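SnoaL-like domain-containing protein (Novosphingobium aromaticivorans, PDB 2RFR) is of unknown function but has the cystatin-like fold of the NTF2 clan, whose SnoaL-like members include enzymes acting on small molecules. Local coordinates at residues L43-D47 against W123-T128. Residues are numbered along the deposited sequence; the frame is centred on the assembly and turned at random.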
loop_
_atom_site.group_PDB
_atom_site.type_symbol
_atom_site.label_atom_id
_atom_site.label_comp_id
_atom_site.label_asym_id
_atom_site.label_seq_id
_atom_site.Cartn_x
_atom_site.Cartn_y
_atom_site.Cartn_z
ATOM N N LEU A 43 -2.819 7.668 -17.896
ATOM C CA LEU A 43 -1.680 7.183 -17.133
ATOM C C LEU A 43 -0.601 6.567 -18.029
ATOM O O LEU A 43 0.552 6.486 -17.589
ATOM C CB LEU A 43 -2.146 6.160 -16.104
ATOM C CG LEU A 43 -3.183 6.616 -15.068
ATOM C CD1 LEU A 43 -3.622 5.386 -14.244
ATOM C CD2 LEU A 43 -2.624 7.708 -14.150
ATOM N N TRP A 44 -1.006 6.095 -19.212
ATOM C CA TRP A 44 -0.125 5.516 -20.199
ATOM C C TRP A 44 0.291 6.507 -21.248
ATOM O O TRP A 44 -0.393 7.480 -21.532
ATOM C CB TRP A 44 -0.852 4.374 -20.935
ATOM C CG TRP A 44 -0.852 2.999 -20.260
ATOM C CD1 TRP A 44 -0.069 1.948 -20.542
ATOM C CD2 TRP A 44 -1.789 2.558 -19.218
ATOM N NE1 TRP A 44 -0.426 0.887 -19.774
ATOM C CE2 TRP A 44 -1.490 1.225 -18.966
ATOM C CE3 TRP A 44 -2.857 3.142 -18.544
ATOM C CZ2 TRP A 44 -2.199 0.465 -18.039
ATOM C CZ3 TRP A 44 -3.553 2.384 -17.608
ATOM C CH2 TRP A 44 -3.225 1.057 -17.381
ATOM N N VAL A 45 1.425 6.207 -21.869
ATOM C CA VAL A 45 1.825 6.819 -23.163
ATOM C C VAL A 45 0.747 6.526 -24.189
ATOM O O VAL A 45 -0.070 5.598 -24.057
ATOM C CB VAL A 45 3.228 6.370 -23.600
ATOM C CG1 VAL A 45 4.282 6.776 -22.558
ATOM C CG2 VAL A 45 3.283 4.889 -23.941
ATOM N N GLU A 46 0.748 7.311 -25.270
ATOM C CA GLU A 46 -0.326 7.190 -26.255
ATOM C C GLU A 46 -0.504 5.788 -26.808
ATOM O O GLU A 46 -1.625 5.339 -26.989
ATOM C CB GLU A 46 -0.084 8.149 -27.457
ATOM C CG GLU A 46 -1.065 7.920 -28.639
ATOM C CD GLU A 46 -2.544 8.104 -28.288
ATOM O OE1 GLU A 46 -2.871 9.009 -27.516
ATOM O OE2 GLU A 46 -3.393 7.330 -28.787
ATOM N N ASP A 47 0.609 5.131 -27.098
ATOM C CA ASP A 47 0.578 3.773 -27.623
ATOM C C ASP A 47 0.865 2.702 -26.552
ATOM O O ASP A 47 1.344 1.614 -26.824
ATOM C CB ASP A 47 1.545 3.644 -28.798
ATOM C CG ASP A 47 2.971 3.788 -28.431
ATOM O OD1 ASP A 47 3.267 4.297 -27.336
ATOM O OD2 ASP A 47 3.839 3.499 -29.327
ATOM N N TRP A 123 4.667 -3.657 -14.335
ATOM C CA TRP A 123 4.475 -2.394 -15.048
ATOM C C TRP A 123 5.822 -1.891 -15.521
ATOM O O TRP A 123 6.807 -2.013 -14.804
ATOM C CB TRP A 123 3.933 -1.356 -14.108
ATOM C CG TRP A 123 2.604 -1.508 -13.477
ATOM C CD1 TRP A 123 2.263 -2.353 -12.461
ATOM C CD2 TRP A 123 1.454 -0.689 -13.716
ATOM N NE1 TRP A 123 0.983 -2.109 -12.084
ATOM C CE2 TRP A 123 0.463 -1.068 -12.791
ATOM C CE3 TRP A 123 1.167 0.323 -14.603
ATOM C CZ2 TRP A 123 -0.772 -0.468 -12.754
ATOM C CZ3 TRP A 123 -0.059 0.948 -14.544
ATOM C CH2 TRP A 123 -0.997 0.575 -13.605
ATOM N N THR A 124 5.861 -1.303 -16.689
ATOM C CA THR A 124 6.992 -0.534 -17.174
ATOM C C THR A 124 6.570 0.886 -17.403
ATOM O O THR A 124 5.408 1.164 -17.708
ATOM C CB THR A 124 7.589 -1.133 -18.396
ATOM O OG1 THR A 124 6.646 -1.088 -19.440
ATOM C CG2 THR A 124 8.092 -2.550 -18.212
ATOM N N PHE A 125 7.538 1.804 -17.272
ATOM C CA PHE A 125 7.288 3.241 -17.352
ATOM C C PHE A 125 8.398 3.904 -18.134
ATOM O O PHE A 125 9.520 3.409 -18.209
ATOM C CB PHE A 125 7.237 3.868 -15.955
ATOM C CG PHE A 125 6.260 3.248 -15.014
ATOM C CD1 PHE A 125 6.618 2.170 -14.293
ATOM C CD2 PHE A 125 4.972 3.699 -14.906
ATOM C CE1 PHE A 125 5.718 1.560 -13.433
ATOM C CE2 PHE A 125 4.033 3.093 -14.053
ATOM C CZ PHE A 125 4.427 1.991 -13.338
ATOM N N ARG A 126 8.097 5.102 -18.609
ATOM C CA ARG A 126 9.154 5.955 -19.140
ATOM C C ARG A 126 8.907 7.396 -18.820
ATOM O O ARG A 126 7.806 7.843 -18.632
ATOM C CB ARG A 126 9.385 5.705 -20.593
ATOM C CG ARG A 126 8.413 6.233 -21.488
ATOM C CD ARG A 126 9.054 6.189 -22.910
ATOM N NE ARG A 126 8.073 6.654 -23.831
ATOM C CZ ARG A 126 7.338 5.912 -24.662
ATOM N NH1 ARG A 126 7.496 4.594 -24.783
ATOM N NH2 ARG A 126 6.467 6.552 -25.420
ATOM N N ARG A 127 10.008 8.123 -18.764
ATOM C CA ARG A 127 9.963 9.548 -18.499
ATOM C C ARG A 127 9.574 10.218 -19.785
ATOM O O ARG A 127 10.279 10.093 -20.747
ATOM C CB ARG A 127 11.354 10.029 -18.050
ATOM C CG ARG A 127 11.351 11.460 -17.515
ATOM C CD ARG A 127 12.811 11.988 -17.402
ATOM N NE ARG A 127 13.669 11.096 -16.606
ATOM C CZ ARG A 127 13.641 11.050 -15.262
ATOM N NH1 ARG A 127 12.878 11.882 -14.522
ATOM N NH2 ARG A 127 14.434 10.203 -14.620
ATOM N N THR A 128 8.557 11.014 -19.791
ATOM C CA THR A 128 8.148 11.783 -20.961
ATOM C C THR A 128 8.309 13.231 -20.611
ATOM O O THR A 128 8.478 13.574 -19.456
ATOM C CB THR A 128 6.663 11.528 -21.322
ATOM O OG1 THR A 128 5.781 12.287 -20.468
ATOM C CG2 THR A 128 6.314 10.018 -21.299
HETATM O O HOH W 1 5.490 2.821 -26.399
#
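From CG to NE the chain of Arg126 runs extended (chi3 177°), and this length carries its guanidinium across to Val45, whose CG1 stands beside its own backbone N with chi1 at -60°. The two segments, parts of an NTF2-like, cystatin-like fold, meet without being neighbours in the sheet. Strand 131-141 lies between strands 48-52 and 112-128, and backbone bonds from it reach both sides: Ala134 pairs with Leu43 and Val45, Val135 with Thr124. The contact illustrates how side chains can meet when a strand keeps two backbones apart, here 8.3 Å between Trp44 CA and Phe125 CA.

At the outer end, Val45 CG1 lies over one face of the Arg126 guanidinium, 3.6 Å from NH2 and near the edge of the group, the two side chains crossing nearly at right angles. The methyl CG2 of Thr128 meets the same Val45 CG1 at 4.0 Å, while Thr128 OG1 is hydrogen-bonded to Gly131 O and Ala130 N, where the chain turns back into strand 131-141.

At the other end, where both partners are buried, the tryptophans approach from the two segments, Trp44 CZ2 lying 4.1 Å from Trp123 CZ3. Their six-membered rings are inclined by only 27° yet displaced laterally until almost none of one ring lies over the other. Trp44 also packs on Tyr28 and Ile64, Trp123 on Cys101.

Opposite charges lie near each other without direct contact. Asp47 OD1 remains 4.4 Å from Arg126 NH2, too far for a salt bridge, and a water sits at the guanidinium edge, in its plane, accepting from Arg126 NH1 at 3.1 Å and donating to Asp47 OD1 at 2.8 Å.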